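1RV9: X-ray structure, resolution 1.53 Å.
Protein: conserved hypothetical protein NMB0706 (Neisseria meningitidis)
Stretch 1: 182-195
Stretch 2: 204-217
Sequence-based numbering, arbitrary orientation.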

# COMPACT_ATOMS: atom_id res chain seq x y z
N ALA A 182 -4.95 -0.28 19.99
CA ALA A 182 -3.69 -0.61 19.34
C ALA A 182 -2.96 0.65 18.89
O ALA A 182 -1.73 0.68 18.81
CB ALA A 182 -3.93 -1.52 18.15
N PHE A 183 -3.72 1.70 18.60
CA PHE A 183 -3.15 2.97 18.16
C PHE A 183 -3.10 4.02 19.25
O PHE A 183 -2.04 4.58 19.54
CB PHE A 183 -3.98 3.54 17.00
CG PHE A 183 -3.79 2.84 15.69
CD1 PHE A 183 -2.70 3.15 14.88
CD2 PHE A 183 -4.70 1.90 15.25
CE1 PHE A 183 -2.53 2.53 13.65
CE2 PHE A 183 -4.54 1.27 14.01
CZ PHE A 183 -3.45 1.59 13.21
N CYS A 184 -4.24 4.28 19.87
CA CYS A 184 -4.37 5.32 20.88
C CYS A 184 -3.77 5.13 22.27
O CYS A 184 -3.52 6.11 22.96
CB CYS A 184 -5.84 5.70 21.02
SG CYS A 184 -6.57 6.16 19.44
N THR A 185 -3.54 3.89 22.69
CA THR A 185 -2.94 3.69 24.00
C THR A 185 -1.48 4.13 23.92
O THR A 185 -1.02 4.95 24.73
CB THR A 185 -3.06 2.22 24.47
OG1 THR A 185 -4.44 1.91 24.70
CG2 THR A 185 -2.28 2.00 25.75
N PRO A 186 -0.72 3.62 22.94
CA PRO A 186 0.68 4.01 22.81
C PRO A 186 0.87 5.37 22.13
O PRO A 186 1.92 6.00 22.27
CB PRO A 186 1.29 2.87 22.01
CG PRO A 186 0.16 2.45 21.13
CD PRO A 186 -1.01 2.45 22.08
N MET A 187 -0.14 5.83 21.39
CA MET A 187 -0.08 7.11 20.69
C MET A 187 -1.42 7.84 20.84
O MET A 187 -2.27 7.79 19.96
CB MET A 187 0.23 6.87 19.21
CG MET A 187 0.19 8.11 18.34
SD MET A 187 0.56 7.74 16.60
CE MET A 187 1.96 8.78 16.34
N PRO A 188 -1.62 8.52 21.98
CA PRO A 188 -2.84 9.27 22.31
C PRO A 188 -3.38 10.21 21.24
O PRO A 188 -4.59 10.33 21.07
CB PRO A 188 -2.45 10.02 23.58
CG PRO A 188 -1.52 9.05 24.24
CD PRO A 188 -0.65 8.62 23.08
N GLU A 189 -2.48 10.88 20.52
CA GLU A 189 -2.91 11.81 19.48
C GLU A 189 -3.66 11.11 18.35
O GLU A 189 -4.36 11.74 17.57
CB GLU A 189 -1.70 12.55 18.89
CG GLU A 189 -0.63 11.63 18.32
CD GLU A 189 0.52 11.38 19.28
OE1 GLU A 189 0.26 11.04 20.45
OE2 GLU A 189 1.68 11.52 18.85
N ALA A 190 -3.50 9.79 18.28
CA ALA A 190 -4.16 9.00 17.24
C ALA A 190 -5.68 9.00 17.39
O ALA A 190 -6.41 8.64 16.47
CB ALA A 190 -3.63 7.57 17.26
N ALA A 191 -6.16 9.41 18.56
CA ALA A 191 -7.60 9.45 18.80
C ALA A 191 -8.28 10.41 17.83
O ALA A 191 -9.48 10.27 17.56
CB ALA A 191 -7.87 9.88 20.24
N THR A 192 -7.53 11.37 17.31
CA THR A 192 -8.09 12.33 16.37
C THR A 192 -8.46 11.67 15.05
O THR A 192 -9.21 12.23 14.26
CB THR A 192 -7.09 13.47 16.08
OG1 THR A 192 -5.88 12.93 15.55
CG2 THR A 192 -6.78 14.25 17.36
N ALA A 193 -7.93 10.46 14.83
CA ALA A 193 -8.20 9.72 13.60
C ALA A 193 -9.33 8.69 13.75
O ALA A 193 -9.58 7.91 12.84
CB ALA A 193 -6.92 9.04 13.12
N PHE A 194 -9.98 8.70 14.91
CA PHE A 194 -11.09 7.79 15.17
C PHE A 194 -12.31 8.61 15.56
O PHE A 194 -12.18 9.60 16.29
CB PHE A 194 -10.79 6.83 16.33
CG PHE A 194 -9.75 5.79 16.01
CD1 PHE A 194 -8.40 6.07 16.15
CD2 PHE A 194 -10.14 4.52 15.59
CE1 PHE A 194 -7.44 5.10 15.86
CE2 PHE A 194 -9.19 3.54 15.30
CZ PHE A 194 -7.84 3.83 15.44
N GLU A 195 -13.48 8.21 15.08
CA GLU A 195 -14.71 8.90 15.44
C GLU A 195 -15.68 7.89 16.03
O GLU A 195 -16.05 6.92 15.37
CB GLU A 195 -15.35 9.57 14.22
CG GLU A 195 -16.73 10.13 14.53
CD GLU A 195 -17.44 10.68 13.31
OE1 GLU A 195 -17.02 10.37 12.18
OE2 GLU A 195 -18.43 11.42 13.49
N ALA A 204 -12.54 4.48 11.58
CA ALA A 204 -11.10 4.70 11.60
C ALA A 204 -10.62 5.30 10.29
O ALA A 204 -10.97 4.84 9.21
CB ALA A 204 -10.39 3.38 11.86
N ASP A 205 -9.81 6.35 10.40
CA ASP A 205 -9.27 7.04 9.24
C ASP A 205 -7.81 6.62 9.03
O ASP A 205 -6.90 7.18 9.64
CB ASP A 205 -9.34 8.56 9.47
CG ASP A 205 -8.99 9.35 8.23
OD1 ASP A 205 -8.34 8.80 7.32
OD2 ASP A 205 -9.35 10.55 8.18
N LEU A 206 -7.59 5.63 8.17
CA LEU A 206 -6.25 5.14 7.90
C LEU A 206 -5.33 6.22 7.34
O LEU A 206 -4.13 6.23 7.63
CB LEU A 206 -6.29 3.96 6.93
CG LEU A 206 -6.80 2.63 7.48
CD1 LEU A 206 -7.04 1.67 6.31
CD2 LEU A 206 -5.79 2.05 8.47
N TYR A 207 -5.87 7.12 6.53
CA TYR A 207 -5.05 8.18 5.96
C TYR A 207 -4.55 9.10 7.07
O TYR A 207 -3.37 9.44 7.12
CB TYR A 207 -5.85 9.00 4.94
CG TYR A 207 -6.32 8.21 3.74
CD1 TYR A 207 -5.44 7.40 3.02
CD2 TYR A 207 -7.64 8.31 3.30
CE1 TYR A 207 -5.88 6.70 1.90
CE2 TYR A 207 -8.08 7.61 2.18
CZ TYR A 207 -7.19 6.81 1.48
OH TYR A 207 -7.63 6.13 0.37
N ALA A 208 -5.46 9.49 7.96
CA ALA A 208 -5.10 10.37 9.06
C ALA A 208 -4.11 9.70 10.00
O ALA A 208 -3.18 10.33 10.50
CB ALA A 208 -6.35 10.79 9.82
N LEU A 209 -4.32 8.41 10.25
CA LEU A 209 -3.41 7.67 11.13
C LEU A 209 -2.03 7.63 10.49
O LEU A 209 -1.02 7.83 11.17
CB LEU A 209 -3.92 6.24 11.35
CG LEU A 209 -5.12 6.08 12.30
CD1 LEU A 209 -5.66 4.66 12.22
CD2 LEU A 209 -4.70 6.42 13.73
N ALA A 210 -1.98 7.38 9.19
CA ALA A 210 -0.70 7.32 8.49
C ALA A 210 -0.01 8.68 8.50
O ALA A 210 1.20 8.76 8.71
CB ALA A 210 -0.90 6.84 7.05
N ARG A 211 -0.77 9.75 8.28
CA ARG A 211 -0.18 11.09 8.28
C ARG A 211 0.42 11.42 9.64
O ARG A 211 1.49 12.02 9.72
CB ARG A 211 -1.23 12.15 7.91
CG ARG A 211 -1.72 12.07 6.47
CD ARG A 211 -2.39 13.37 6.04
NE ARG A 211 -3.12 13.21 4.79
CZ ARG A 211 -4.30 12.61 4.68
NH1 ARG A 211 -4.89 12.12 5.77
NH2 ARG A 211 -4.89 12.48 3.50
N LEU A 212 -0.27 11.04 10.71
CA LEU A 212 0.22 11.29 12.06
C LEU A 212 1.53 10.56 12.30
O LEU A 212 2.51 11.14 12.77
CB LEU A 212 -0.80 10.81 13.10
CG LEU A 212 -1.99 11.70 13.45
CD1 LEU A 212 -2.95 10.95 14.36
CD2 LEU A 212 -1.49 12.97 14.14
N ILE A 213 1.55 9.28 11.96
CA ILE A 213 2.73 8.45 12.14
C ILE A 213 3.90 8.95 11.28
O ILE A 213 5.02 9.07 11.77
CB ILE A 213 2.40 6.97 11.80
CG1 ILE A 213 1.44 6.43 12.86
CG2 ILE A 213 3.67 6.13 11.74
CD1 ILE A 213 0.82 5.08 12.52
N LEU A 214 3.63 9.24 10.02
CA LEU A 214 4.68 9.73 9.12
C LEU A 214 5.23 11.07 9.59
O LEU A 214 6.44 11.28 9.59
CB LEU A 214 4.13 9.86 7.70
CG LEU A 214 3.82 8.53 7.00
CD1 LEU A 214 2.94 8.79 5.78
CD2 LEU A 214 5.12 7.84 6.60
N LYS A 215 4.34 11.97 9.99
CA LYS A 215 4.75 13.28 10.47
C LYS A 215 5.59 13.17 11.72
O LYS A 215 6.62 13.83 11.86
CB LYS A 215 3.53 14.17 10.74
CG LYS A 215 3.04 14.96 9.53
CD LYS A 215 3.97 14.80 8.33
CE LYS A 215 4.01 16.04 7.46
NZ LYS A 215 4.95 15.86 6.32
N ARG A 216 5.16 12.32 12.65
CA ARG A 216 5.89 12.13 13.89
C ARG A 216 7.28 11.56 13.63
O ARG A 216 8.21 11.83 14.39
CB ARG A 216 5.12 11.19 14.83
CG ARG A 216 5.85 10.94 16.14
CD ARG A 216 5.12 9.96 17.03
NE ARG A 216 5.06 8.62 16.46
CZ ARG A 216 4.63 7.55 17.13
NH1 ARG A 216 4.24 7.67 18.39
NH2 ARG A 216 4.60 6.36 16.54
N GLU A 217 7.42 10.79 12.56
CA GLU A 217 8.70 10.18 12.24
C GLU A 217 9.64 11.17 11.56
O GLU A 217 10.86 10.97 11.55
CB GLU A 217 8.47 8.96 11.34
CG GLU A 217 9.46 7.82 11.56
CD GLU A 217 9.47 7.28 12.99
OE1 GLU A 217 8.61 7.65 13.82
OE2 GLU A 217 10.36 6.45 13.28

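The backbone supplies one polar tie between the stretches. F194 and A204 face each other as an antiparallel, non-hydrogen-bonded pair, their CA atoms 4.7 Å apart, and just beside them D205 N donates to A193 O at 2.9 Å. D205 also starts the helix: its OD1 accepts from A208 N at 3.0 Å, an N-cap that engages an amide of the first turn. D205 thus serves both links, its N bonding across to A193 O and its side chain capping the helix.

Everything else is mainly apolar packing. Helix 206-217 presents L209, L212 and R216 toward the 3-10 segment 188-193 and its flanks, a spacing of three and four residues that keeps them on one side. L209 is the hub. Its CD1 sits over the face of F183, 3.9 Å from the ring centroid, a CH-pi contact, while its CD2 lies 3.5 Å from A193 CB and 3.7 Å from F194 CE1. Alanines allow close approach here: A193 CB meets A208 CB at 3.8 Å. L212 CD1 reaches E189 O at 3.6 Å, a carbonyl already occupied by T192 OG1 (2.8 Å) and T192 N.

At the far end, the extended M187 side chain sets SD 4.1 Å from I213 CG1 and lays CE over the R216 guanidinium, a tight 3.0 Å from CZ.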